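Local coordinates for protein alpha-galactosidase (Lactobacillus brevis, PDB 3MI6) that probably hydrolyses terminal, non-reducing alpha-D-galactose residues of alpha-galactosides such as galactose oligosaccharides, galactomannans and galactolipids, as a member of glycosyl hydrolase family 36, at residues D450-E455 and F488-L492; E280-N284 and L498-R503; Q655-Q661 and F684-R688; Y629-F633 and K662-A666. All coordinates share one frame. Residue numbers count along the deposited sequence, not the author numbering.

Contact 1 (D450-E455 and F488-L492)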
loop_
_atom_site.group_PDB
_atom_site.type_symbol
_atom_site.label_atom_id
_atom_site.label_comp_id
_atom_site.label_asym_id
_atom_site.label_seq_id
_atom_site.Cartn_x
_atom_site.Cartn_y
_atom_site.Cartn_z
ATOM N N ASP D 450 -38.379 28.939 -12.037
ATOM C CA ASP D 450 -37.288 29.815 -12.441
ATOM C C ASP D 450 -36.965 30.904 -11.400
ATOM O O ASP D 450 -37.430 32.035 -11.490
ATOM C CB ASP D 450 -37.595 30.433 -13.795
ATOM C CG ASP D 450 -36.449 31.213 -14.335
ATOM O OD1 ASP D 450 -35.495 31.445 -13.574
ATOM O OD2 ASP D 450 -36.494 31.598 -15.517
HETATM N N MSE D 451 -36.155 30.548 -10.418
HETATM C CA MSE D 451 -35.713 31.482 -9.386
HETATM C C MSE D 451 -34.925 32.656 -9.938
HETATM O O MSE D 451 -34.576 33.573 -9.205
HETATM C CB MSE D 451 -34.827 30.758 -8.367
HETATM C CG MSE D 451 -35.520 29.647 -7.595
HETATM SE SE MSE D 451 -36.978 30.321 -6.475
HETATM C CE MSE D 451 -35.962 31.556 -5.364
ATOM N N ALA D 452 -34.608 32.610 -11.224
ATOM C CA ALA D 452 -33.827 33.667 -11.842
ATOM C C ALA D 452 -34.698 34.895 -12.059
ATOM O O ALA D 452 -34.188 35.989 -12.291
ATOM C CB ALA D 452 -33.238 33.193 -13.155
ATOM N N ARG D 453 -36.015 34.709 -11.979
ATOM C CA ARG D 453 -36.966 35.799 -12.168
ATOM C C ARG D 453 -37.323 36.458 -10.845
ATOM O O ARG D 453 -37.809 35.799 -9.926
ATOM C CB ARG D 453 -38.245 35.279 -12.812
ATOM C CG ARG D 453 -38.053 34.576 -14.122
ATOM C CD ARG D 453 -39.189 33.607 -14.352
ATOM N NE ARG D 453 -39.352 33.316 -15.769
ATOM C CZ ARG D 453 -40.348 33.783 -16.516
ATOM N NH1 ARG D 453 -41.286 34.555 -15.977
ATOM N NH2 ARG D 453 -40.411 33.466 -17.804
ATOM N N PRO D 454 -37.085 37.766 -10.745
ATOM C CA PRO D 454 -37.445 38.504 -9.534
ATOM C C PRO D 454 -38.947 38.503 -9.243
ATOM O O PRO D 454 -39.339 38.740 -8.108
ATOM C CB PRO D 454 -36.933 39.917 -9.826
ATOM C CG PRO D 454 -35.808 39.703 -10.777
ATOM C CD PRO D 454 -36.219 38.549 -11.639
ATOM N N GLU D 455 -39.788 38.241 -10.233
ATOM C CA GLU D 455 -41.214 38.146 -9.937
ATOM C C GLU D 455 -41.478 36.902 -9.095
ATOM O O GLU D 455 -42.360 36.886 -8.244
ATOM C CB GLU D 455 -42.089 38.183 -11.211
ATOM C CG GLU D 455 -41.876 37.051 -12.231
ATOM C CD GLU D 455 -40.947 37.433 -13.404
ATOM O OE1 GLU D 455 -39.980 38.218 -13.202
ATOM O OE2 GLU D 455 -41.182 36.930 -14.531
ATOM N N PHE D 488 -33.563 26.100 -18.964
ATOM C CA PHE D 488 -33.831 27.238 -19.817
ATOM C C PHE D 488 -34.588 28.300 -19.044
ATOM O O PHE D 488 -35.382 27.993 -18.167
ATOM C CB PHE D 488 -34.611 26.811 -21.065
ATOM C CG PHE D 488 -34.633 27.856 -22.154
ATOM C CD1 PHE D 488 -35.694 28.749 -22.261
ATOM C CD2 PHE D 488 -33.594 27.947 -23.068
ATOM C CE1 PHE D 488 -35.721 29.713 -23.262
ATOM C CE2 PHE D 488 -33.610 28.897 -24.060
ATOM C CZ PHE D 488 -34.683 29.790 -24.161
ATOM N N SER D 489 -34.325 29.558 -19.361
ATOM C CA SER D 489 -35.073 30.656 -18.787
ATOM C C SER D 489 -35.518 31.552 -19.933
ATOM O O SER D 489 -34.694 32.003 -20.727
ATOM C CB SER D 489 -34.193 31.436 -17.809
ATOM O OG SER D 489 -34.889 32.524 -17.221
ATOM N N SER D 490 -36.818 31.793 -20.037
ATOM C CA SER D 490 -37.333 32.721 -21.044
ATOM C C SER D 490 -37.017 34.170 -20.660
ATOM O O SER D 490 -37.046 35.076 -21.495
ATOM C CB SER D 490 -38.835 32.523 -21.251
ATOM O OG SER D 490 -39.529 32.450 -20.017
ATOM N N ARG D 491 -36.697 34.368 -19.386
ATOM C CA ARG D 491 -36.360 35.676 -18.845
ATOM C C ARG D 491 -34.995 36.145 -19.322
ATOM O O ARG D 491 -34.664 37.325 -19.232
ATOM C CB ARG D 491 -36.366 35.607 -17.317
ATOM C CG ARG D 491 -35.841 36.848 -16.625
ATOM C CD ARG D 491 -36.662 38.061 -17.035
ATOM N NE ARG D 491 -36.213 39.260 -16.337
ATOM C CZ ARG D 491 -36.833 39.783 -15.285
ATOM N NH1 ARG D 491 -37.938 39.202 -14.821
ATOM N NH2 ARG D 491 -36.357 40.883 -14.707
ATOM N N LEU D 492 -34.190 35.215 -19.812
ATOM C CA LEU D 492 -32.831 35.545 -20.219
ATOM C C LEU D 492 -32.742 35.445 -21.731
ATOM O O LEU D 492 -33.527 34.727 -22.353
ATOM C CB LEU D 492 -31.825 34.606 -19.548
ATOM C CG LEU D 492 -31.891 34.531 -18.016
ATOM C CD1 LEU D 492 -31.040 33.390 -17.477
ATOM C CD2 LEU D 492 -31.469 35.848 -17.373
#

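Contact 2 (E280-N284 and L498-R503)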
loop_
_atom_site.group_PDB
_atom_site.type_symbol
_atom_site.label_atom_id
_atom_site.label_comp_id
_atom_site.label_asym_id
_atom_site.label_seq_id
_atom_site.Cartn_x
_atom_site.Cartn_y
_atom_site.Cartn_z
ATOM N N GLU D 280 -21.071 24.717 -17.830
ATOM C CA GLU D 280 -22.411 25.304 -17.719
ATOM C C GLU D 280 -22.364 26.653 -17.022
ATOM O O GLU D 280 -23.198 26.954 -16.177
ATOM C CB GLU D 280 -23.363 24.367 -16.995
ATOM C CG GLU D 280 -23.530 23.039 -17.710
ATOM C CD GLU D 280 -24.263 23.171 -19.045
ATOM O OE1 GLU D 280 -25.517 23.221 -19.020
ATOM O OE2 GLU D 280 -23.593 23.213 -20.111
ATOM N N PHE D 281 -21.359 27.450 -17.365
ATOM C CA PHE D 281 -21.263 28.803 -16.849
ATOM C C PHE D 281 -20.626 29.786 -17.838
ATOM O O PHE D 281 -19.673 29.459 -18.577
ATOM C CB PHE D 281 -20.521 28.850 -15.525
ATOM C CG PHE D 281 -20.134 30.240 -15.109
ATOM C CD1 PHE D 281 -20.984 31.004 -14.329
ATOM C CD2 PHE D 281 -18.915 30.780 -15.499
ATOM C CE1 PHE D 281 -20.624 32.289 -13.947
ATOM C CE2 PHE D 281 -18.543 32.048 -15.131
ATOM C CZ PHE D 281 -19.390 32.812 -14.352
ATOM N N GLY D 282 -21.165 30.998 -17.828
ATOM C CA GLY D 282 -20.702 32.063 -18.685
ATOM C C GLY D 282 -21.438 33.310 -18.241
ATOM O O GLY D 282 -22.657 33.273 -18.043
ATOM N N TRP D 283 -20.716 34.413 -18.063
ATOM C CA TRP D 283 -21.361 35.617 -17.568
ATOM C C TRP D 283 -21.122 36.832 -18.445
ATOM O O TRP D 283 -19.987 37.300 -18.549
ATOM C CB TRP D 283 -20.886 35.909 -16.165
ATOM C CG TRP D 283 -21.687 36.933 -15.527
ATOM C CD1 TRP D 283 -21.450 38.270 -15.521
ATOM C CD2 TRP D 283 -22.881 36.726 -14.794
ATOM N NE1 TRP D 283 -22.428 38.915 -14.820
ATOM C CE2 TRP D 283 -23.324 37.987 -14.360
ATOM C CE3 TRP D 283 -23.621 35.594 -14.456
ATOM C CZ2 TRP D 283 -24.476 38.153 -13.609
ATOM C CZ3 TRP D 283 -24.771 35.758 -13.709
ATOM C CH2 TRP D 283 -25.189 37.032 -13.299
ATOM N N ASN D 284 -22.192 37.339 -19.060
ATOM C CA ASN D 284 -22.116 38.531 -19.907
ATOM C C ASN D 284 -21.915 39.812 -19.112
ATOM O O ASN D 284 -22.787 40.251 -18.356
ATOM C CB ASN D 284 -23.346 38.665 -20.806
ATOM C CG ASN D 284 -23.475 37.522 -21.787
ATOM O OD1 ASN D 284 -22.713 37.424 -22.750
ATOM N ND2 ASN D 284 -24.446 36.645 -21.550
ATOM N N LEU D 498 -26.192 30.586 -20.196
ATOM C CA LEU D 498 -25.171 30.014 -19.332
ATOM C C LEU D 498 -25.088 30.734 -18.003
ATOM O O LEU D 498 -24.181 30.468 -17.214
ATOM C CB LEU D 498 -23.813 30.076 -20.006
ATOM C CG LEU D 498 -23.691 29.211 -21.244
ATOM C CD1 LEU D 498 -22.375 29.484 -21.894
ATOM C CD2 LEU D 498 -23.834 27.753 -20.880
ATOM N N GLU D 499 -26.020 31.653 -17.760
ATOM C CA GLU D 499 -26.041 32.415 -16.512
ATOM C C GLU D 499 -27.168 31.948 -15.622
ATOM O O GLU D 499 -27.367 32.503 -14.550
ATOM C CB GLU D 499 -26.271 33.898 -16.772
ATOM C CG GLU D 499 -25.102 34.717 -17.263
ATOM C CD GLU D 499 -25.535 36.142 -17.633
ATOM O OE1 GLU D 499 -26.511 36.639 -17.028
ATOM O OE2 GLU D 499 -24.916 36.766 -18.528
ATOM N N LEU D 500 -27.930 30.952 -16.066
ATOM C CA LEU D 500 -29.093 30.516 -15.302
ATOM C C LEU D 500 -28.654 29.895 -13.986
ATOM O O LEU D 500 -29.109 30.310 -12.922
ATOM C CB LEU D 500 -29.928 29.524 -16.099
ATOM C CG LEU D 500 -31.437 29.377 -15.881
ATOM C CD1 LEU D 500 -31.909 28.051 -16.487
ATOM C CD2 LEU D 500 -31.858 29.468 -14.419
ATOM N N PRO D 501 -27.757 28.894 -14.043
ATOM C CA PRO D 501 -27.408 28.261 -12.774
ATOM C C PRO D 501 -27.003 29.266 -11.709
ATOM O O PRO D 501 -27.559 29.223 -10.627
ATOM C CB PRO D 501 -26.251 27.340 -13.159
ATOM C CG PRO D 501 -26.573 26.949 -14.559
ATOM C CD PRO D 501 -27.126 28.203 -15.183
ATOM N N HIS D 502 -26.073 30.164 -11.994
ATOM C CA HIS D 502 -25.661 31.104 -10.959
ATOM C C HIS D 502 -26.777 32.060 -10.546
ATOM O O HIS D 502 -26.889 32.435 -9.377
ATOM C CB HIS D 502 -24.443 31.899 -11.384
ATOM C CG HIS D 502 -23.888 32.757 -10.299
ATOM N ND1 HIS D 502 -23.737 34.116 -10.432
ATOM C CD2 HIS D 502 -23.462 32.450 -9.053
ATOM C CE1 HIS D 502 -23.227 34.609 -9.320
ATOM N NE2 HIS D 502 -23.054 33.620 -8.466
ATOM N N ARG D 503 -27.607 32.457 -11.506
ATOM C CA ARG D 503 -28.668 33.402 -11.219
ATOM C C ARG D 503 -29.700 32.736 -10.335
ATOM O O ARG D 503 -30.193 33.335 -9.379
ATOM C CB ARG D 503 -29.298 33.926 -12.509
ATOM C CG ARG D 503 -28.499 35.025 -13.181
ATOM C CD ARG D 503 -29.110 35.437 -14.503
ATOM N NE ARG D 503 -28.363 36.540 -15.102
ATOM C CZ ARG D 503 -28.585 37.821 -14.827
ATOM N NH1 ARG D 503 -29.533 38.158 -13.955
ATOM N NH2 ARG D 503 -27.858 38.763 -15.413
#

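Contact 3 (Q655-Q661 and F684-R688)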
loop_
_atom_site.group_PDB
_atom_site.type_symbol
_atom_site.label_atom_id
_atom_site.label_comp_id
_atom_site.label_asym_id
_atom_site.label_seq_id
_atom_site.Cartn_x
_atom_site.Cartn_y
_atom_site.Cartn_z
ATOM N N GLN D 655 -15.128 12.889 20.583
ATOM C CA GLN D 655 -15.158 13.609 21.842
ATOM C C GLN D 655 -15.482 15.095 21.654
ATOM O O GLN D 655 -14.956 15.739 20.750
ATOM C CB GLN D 655 -13.790 13.467 22.515
ATOM C CG GLN D 655 -13.789 13.672 24.016
ATOM C CD GLN D 655 -12.396 13.557 24.632
ATOM O OE1 GLN D 655 -12.109 14.141 25.681
ATOM N NE2 GLN D 655 -11.526 12.812 23.972
ATOM N N VAL D 656 -16.341 15.639 22.508
ATOM C CA VAL D 656 -16.489 17.092 22.597
ATOM C C VAL D 656 -15.940 17.601 23.930
ATOM O O VAL D 656 -16.174 16.985 24.978
ATOM C CB VAL D 656 -17.952 17.534 22.450
ATOM C CG1 VAL D 656 -18.412 17.351 21.036
ATOM C CG2 VAL D 656 -18.834 16.752 23.400
ATOM N N VAL D 657 -15.201 18.711 23.877
ATOM C CA VAL D 657 -14.535 19.278 25.048
ATOM C C VAL D 657 -14.943 20.743 25.237
ATOM O O VAL D 657 -15.016 21.516 24.271
ATOM C CB VAL D 657 -12.979 19.201 24.917
ATOM C CG1 VAL D 657 -12.294 19.657 26.183
ATOM C CG2 VAL D 657 -12.524 17.793 24.560
ATOM N N SER D 658 -15.204 21.116 26.487
ATOM C CA SER D 658 -15.519 22.495 26.852
ATOM C C SER D 658 -14.354 23.494 26.653
ATOM O O SER D 658 -13.210 23.095 26.375
ATOM C CB SER D 658 -15.984 22.525 28.296
ATOM O OG SER D 658 -14.934 22.107 29.134
ATOM N N ASP D 659 -14.667 24.788 26.784
ATOM C CA ASP D 659 -13.688 25.879 26.650
ATOM C C ASP D 659 -12.512 25.733 27.629
ATOM O O ASP D 659 -11.348 25.811 27.251
ATOM C CB ASP D 659 -14.372 27.245 26.874
ATOM C CG ASP D 659 -15.033 27.802 25.605
ATOM O OD1 ASP D 659 -14.587 27.421 24.498
ATOM O OD2 ASP D 659 -15.983 28.627 25.711
ATOM N N ASP D 660 -12.845 25.526 28.897
ATOM C CA ASP D 660 -11.863 25.425 29.965
ATOM C C ASP D 660 -11.316 24.014 30.140
ATOM O O ASP D 660 -10.563 23.763 31.061
ATOM C CB ASP D 660 -12.496 25.874 31.280
ATOM C CG ASP D 660 -13.745 25.083 31.619
ATOM O OD1 ASP D 660 -14.114 24.206 30.804
ATOM O OD2 ASP D 660 -14.351 25.327 32.691
ATOM N N GLN D 661 -11.718 23.091 29.275
ATOM C CA GLN D 661 -11.221 21.716 29.322
ATOM C C GLN D 661 -11.544 20.973 30.623
ATOM O O GLN D 661 -10.883 20.011 30.969
ATOM C CB GLN D 661 -9.722 21.704 29.056
ATOM C CG GLN D 661 -9.386 22.079 27.635
ATOM C CD GLN D 661 -7.947 22.503 27.451
ATOM O OE1 GLN D 661 -7.589 23.640 27.791
ATOM N NE2 GLN D 661 -7.106 21.601 26.902
ATOM N N PHE D 684 -8.592 9.173 25.323
ATOM C CA PHE D 684 -9.136 10.531 25.247
ATOM C C PHE D 684 -8.146 11.501 24.581
ATOM O O PHE D 684 -6.920 11.314 24.651
ATOM C CB PHE D 684 -9.523 11.039 26.637
ATOM C CG PHE D 684 -10.600 10.228 27.300
ATOM C CD1 PHE D 684 -10.304 9.011 27.894
ATOM C CD2 PHE D 684 -11.912 10.682 27.338
ATOM C CE1 PHE D 684 -11.288 8.263 28.509
ATOM C CE2 PHE D 684 -12.900 9.929 27.942
ATOM C CZ PHE D 684 -12.593 8.721 28.523
ATOM N N LYS D 685 -8.691 12.520 23.917
ATOM C CA LYS D 685 -7.904 13.651 23.439
ATOM C C LYS D 685 -8.492 14.956 23.996
ATOM O O LYS D 685 -9.608 14.986 24.529
ATOM C CB LYS D 685 -7.885 13.716 21.907
ATOM C CG LYS D 685 -7.869 12.383 21.180
ATOM C CD LYS D 685 -6.620 11.597 21.455
ATOM C CE LYS D 685 -5.905 11.249 20.180
ATOM N NZ LYS D 685 -5.608 9.796 20.148
ATOM N N GLY D 686 -7.722 16.032 23.881
ATOM C CA GLY D 686 -8.202 17.356 24.205
ATOM C C GLY D 686 -8.292 17.752 25.666
ATOM O O GLY D 686 -8.939 18.741 25.988
ATOM N N LEU D 687 -7.651 17.020 26.559
ATOM C CA LEU D 687 -7.745 17.362 27.974
ATOM C C LEU D 687 -6.513 18.094 28.470
ATOM O O LEU D 687 -5.484 18.134 27.804
ATOM C CB LEU D 687 -7.960 16.107 28.826
ATOM C CG LEU D 687 -9.219 15.290 28.568
ATOM C CD1 LEU D 687 -9.212 14.115 29.510
ATOM C CD2 LEU D 687 -10.477 16.131 28.738
ATOM N N ARG D 688 -6.630 18.661 29.659
ATOM C CA ARG D 688 -5.494 19.278 30.323
ATOM C C ARG D 688 -4.677 18.207 31.042
ATOM O O ARG D 688 -5.194 17.502 31.899
ATOM C CB ARG D 688 -5.964 20.358 31.307
ATOM C CG ARG D 688 -6.251 21.716 30.672
ATOM C CD ARG D 688 -7.031 22.667 31.617
ATOM N NE ARG D 688 -7.449 23.888 30.919
ATOM C CZ ARG D 688 -8.107 24.903 31.479
ATOM N NH1 ARG D 688 -8.435 24.863 32.771
ATOM N NH2 ARG D 688 -8.451 25.959 30.737
#

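Contact 4 (Y629-F633 and K662-A666)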
loop_
_atom_site.group_PDB
_atom_site.type_symbol
_atom_site.label_atom_id
_atom_site.label_comp_id
_atom_site.label_asym_id
_atom_site.label_seq_id
_atom_site.Cartn_x
_atom_site.Cartn_y
_atom_site.Cartn_z
ATOM N N TYR D 629 -26.332 18.824 28.962
ATOM C CA TYR D 629 -25.025 18.996 28.371
ATOM C C TYR D 629 -25.125 19.573 26.977
ATOM O O TYR D 629 -24.288 19.292 26.115
ATOM C CB TYR D 629 -24.280 17.652 28.327
ATOM C CG TYR D 629 -23.879 17.101 29.676
ATOM C CD1 TYR D 629 -22.757 17.582 30.335
ATOM C CD2 TYR D 629 -24.612 16.095 30.286
ATOM C CE1 TYR D 629 -22.376 17.084 31.570
ATOM C CE2 TYR D 629 -24.239 15.592 31.519
ATOM C CZ TYR D 629 -23.117 16.094 32.155
ATOM O OH TYR D 629 -22.738 15.606 33.384
ATOM N N ARG D 630 -26.140 20.392 26.745
ATOM C CA ARG D 630 -26.381 20.864 25.393
ATOM C C ARG D 630 -25.243 21.745 24.874
ATOM O O ARG D 630 -24.843 21.617 23.722
ATOM C CB ARG D 630 -27.730 21.582 25.290
ATOM C CG ARG D 630 -28.305 21.671 23.877
ATOM C CD ARG D 630 -29.145 22.909 23.778
ATOM N NE ARG D 630 -30.592 22.689 23.808
ATOM C CZ ARG D 630 -31.366 22.865 24.875
ATOM N NH1 ARG D 630 -30.841 23.233 26.036
ATOM N NH2 ARG D 630 -32.672 22.654 24.781
ATOM N N GLN D 631 -24.720 22.618 25.729
ATOM C CA GLN D 631 -23.649 23.535 25.343
ATOM C C GLN D 631 -22.398 22.769 24.909
ATOM O O GLN D 631 -21.696 23.141 23.947
ATOM C CB GLN D 631 -23.334 24.465 26.513
ATOM C CG GLN D 631 -22.423 25.638 26.188
ATOM C CD GLN D 631 -23.071 26.654 25.268
ATOM O OE1 GLN D 631 -24.292 26.732 25.195
ATOM N NE2 GLN D 631 -22.252 27.437 24.557
ATOM N N LEU D 632 -22.128 21.685 25.629
ATOM C CA LEU D 632 -20.986 20.827 25.352
ATOM C C LEU D 632 -21.164 20.091 24.010
ATOM O O LEU D 632 -20.289 20.117 23.142
ATOM C CB LEU D 632 -20.841 19.836 26.503
ATOM C CG LEU D 632 -19.620 18.923 26.520
ATOM C CD1 LEU D 632 -18.346 19.722 26.294
ATOM C CD2 LEU D 632 -19.540 18.131 27.823
ATOM N N PHE D 633 -22.321 19.454 23.854
ATOM C CA PHE D 633 -22.631 18.647 22.682
ATOM C C PHE D 633 -22.684 19.474 21.397
ATOM O O PHE D 633 -22.063 19.147 20.388
ATOM C CB PHE D 633 -23.966 17.946 22.888
ATOM C CG PHE D 633 -23.870 16.627 23.611
ATOM C CD1 PHE D 633 -23.003 15.649 23.183
ATOM C CD2 PHE D 633 -24.684 16.358 24.692
ATOM C CE1 PHE D 633 -22.927 14.444 23.828
ATOM C CE2 PHE D 633 -24.612 15.152 25.342
ATOM C CZ PHE D 633 -23.733 14.197 24.909
ATOM N N LYS D 662 -12.574 21.422 31.330
ATOM C CA LYS D 662 -12.979 20.814 32.597
ATOM C C LYS D 662 -14.170 19.872 32.444
ATOM O O LYS D 662 -14.546 19.189 33.394
ATOM C CB LYS D 662 -13.330 21.890 33.626
ATOM C CG LYS D 662 -12.142 22.669 34.190
ATOM C CD LYS D 662 -12.664 23.867 34.977
ATOM C CE LYS D 662 -11.560 24.803 35.469
ATOM N NZ LYS D 662 -12.207 25.944 36.216
ATOM N N GLN D 663 -14.775 19.844 31.265
ATOM C CA GLN D 663 -15.810 18.865 30.998
ATOM C C GLN D 663 -15.600 18.261 29.629
ATOM O O GLN D 663 -15.048 18.917 28.738
ATOM C CB GLN D 663 -17.208 19.485 31.099
ATOM C CG GLN D 663 -17.640 19.881 32.517
ATOM C CD GLN D 663 -19.114 19.554 32.791
ATOM O OE1 GLN D 663 -19.430 18.564 33.475
ATOM N NE2 GLN D 663 -20.022 20.381 32.247
ATOM N N ALA D 664 -16.004 17.001 29.467
ATOM C CA ALA D 664 -15.930 16.351 28.159
ATOM C C ALA D 664 -16.891 15.191 28.076
ATOM O O ALA D 664 -17.178 14.553 29.079
ATOM C CB ALA D 664 -14.518 15.889 27.848
ATOM N N ILE D 665 -17.406 14.937 26.877
ATOM C CA ILE D 665 -18.099 13.692 26.610
ATOM C C ILE D 665 -17.493 12.966 25.418
ATOM O O ILE D 665 -17.400 13.511 24.323
ATOM C CB ILE D 665 -19.578 13.914 26.396
ATOM C CG1 ILE D 665 -20.232 14.261 27.737
ATOM C CG2 ILE D 665 -20.216 12.670 25.815
ATOM C CD1 ILE D 665 -21.709 14.603 27.651
ATOM N N ALA D 666 -17.059 11.732 25.658
ATOM C CA ALA D 666 -16.502 10.867 24.624
ATOM C C ALA D 666 -17.494 9.759 24.302
ATOM O O ALA D 666 -18.371 9.435 25.098
ATOM C CB ALA D 666 -15.180 10.272 25.086
#

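Contact 1 (D450-E455 and F488-L492)
A charged, polar contact at the periphery of the catalytic barrel joins the turn leading into helix 454-471 to a loop between strand 475-478 and helix 500-518. Both sides are type I beta turns, Asp450 to Arg453 and Ser489 to Leu492, and the contact covers 320 Å² in all. At the buried end Ser489 OG donates to Asp450 OD2 at 2.5 Å, while in the model Asp450 OD1 lies 2.8 Å from Ala452 N, geometry consistent with an Asx turn. Arg453, the N-cap residue of the helix, has its NE 3.3 Å from Asp450 OD2 and its NH1 2.8 Å from Glu455 OE2; its NH2 makes a weak hydrogen bond to Ser490 OG (2.6 Å, 126° at the hydrogen). In this eight-stranded parallel beta/alpha barrel, the segments belong to two successive beta-to-alpha loops, one before helix 454-471 and the other before helix 500-518. Arg491 crosses between them: its NH1 forms a salt bridge with Glu455 OE1 at 2.8 Å, making Asp450, Arg453, Glu455 and Arg491 one ionic network. Pro454 CD lies over a face of the Arg491 guanidinium, 3.7 Å from NH1, and Arg491 CB packs 3.8 Å from Arg453 CG. Behind the turn, selenomethionine Met451 packs on Tyr504 of helix 500-518.

Contact 2 (E280-N284 and L498-R503)
Glu280 begins the segment with its carbonyl against the start of helix 500-518: Glu280 O lies 3.7 Å from Pro501 CG. Its carboxylate turns to the second subunit, forming a salt bridge with Arg99 and a hydrogen bond with Gln91 of that chain. Phe281 points its CA-to-CB bond away, so its backbone makes the approach, with a CA-H...O contact from Phe281 CA to Leu498 O of 3.4 Å and 153° at the hydrogen. The same acceptor, Leu498 O, takes a weak hydrogen bond from Gly282 N (3.1 Å, 131°). At Gly282 an ideal CB would sit just 3.2 Å from Leu498 CD1, so the close backbone approach suits a residue without a side chain. This is an interdomain contact: strand 283-285 belongs to a beta sheet of the N-terminal domain, whereas helix 500-518 belongs to the catalytic beta/alpha barrel. Trp283 buries the most surface here, 93 Å². Glu499 CD lies over a face of its indole, and the edge of His502 meets the six-membered ring in an offset edge-to-face pair (centroids 5.7 Å, planes 78°). Trp283 CH2 covers a face of the Arg503 guanidinium, 3.7 Å from NE, while Arg503 NE bridges to Glu499 OE1 at 2.7 Å. Asn284 then binds Glu499 OE2 twice, through N at 2.8 Å and ND2 at 3.1 Å; ND2 also donates to Asp495 O.

Contact 3 (Q655-Q661 and F684-R688)
Gln661, Arg688 and Gln655 bury the most surface, 81, 80 and 77 Å², and they divide the contact into a polar end and a more enclosed one. At the first, Gln661 ends the turn that follows strand 651-657, and its OE1 accepts from Arg688 NE at 3.1 Å with 154° at the hydrogen. Tyr693 OH links the two backbones, bonding to Gln661 O and Arg688 N. At the other end Gln655 points toward the loop, with its amide beside the backbone of Phe684 and Lys685 and at the edge of the Phe684 ring; Leu687 CD2 packs near the end of the Gln655 side chain. Between the ends, Val657 CG1 sits 3.5 Å from Gly686 O. Gly686 has phi 78°, and an ideal CB there would be 3.1 Å from Val657 CG2. The 684-688 loop lies against the antiparallel C-terminal sheet at strand 651-657, which runs between 637-640 and 663-670, and at the turn that follows it. The chemistry implies a join without ion pairing between the segments: the charged Arg688 is met by the neutral amide of Gln661, no salt bridge crosses, and Val657 packs on the Gly686 backbone between the polar ends.

Contact 4 (Y629-F633 and K662-A666)
Ile665, with 92 Å² buried, fills the gap between strand and helix. Its chi1 of m and chi2 of t place CD1 against two aromatic rings: CD1 is 3.4 Å from Phe633 CZ and 3.9 Å from Tyr629 CG. It stands over a face of the Tyr629 ring, 4.2 Å from the centroid and 24° off the normal, a CH-pi contact. Tyr629, the N-cap residue, adopts m, which presents that face to Ile665 while the ring edge meets Gln663, with CE1 3.8 Å from OE1. Leu632 takes the t,p rotamer and sends CD2 to within 3.9 Å of Ile665 CG1 and 4.2 Å of Gln663 CB. The Phe633 CA-to-CB bond runs sideways, but chi1 near -87° brings the ring end in. No hydrogen bond crosses the contact. Short helix 630-635, following helix 613-628, thus lies against a face of the C-terminal antiparallel sheet, where strand 663-670 runs between 651-657 and 728-736; the rings of Phe598 and Phe599 also meet Phe633.

From the N terminus, contact 2 opens first, at 280-284 in the N-terminal domain, and closes more than 200 residues later at 498-503, joining that domain to the catalytic barrel. Contact 1 lies wholly within this span and closes a far shorter loop across helix 454-471 and strand 475-478. The two touch, with Leu492 packing on Arg503 and Ser489 on Leu500. Contacts 3 and 4 follow in series, with centres at least 45 Å from those of contacts 1 and 2. Their segments alternate, 629-633, 655-661, 662-666, 684-688, so the loops cross. Neighbouring strands 651-657 and 663-670 unite them, linking the barrel's last helical region to the C-terminal sheet and its covering loop.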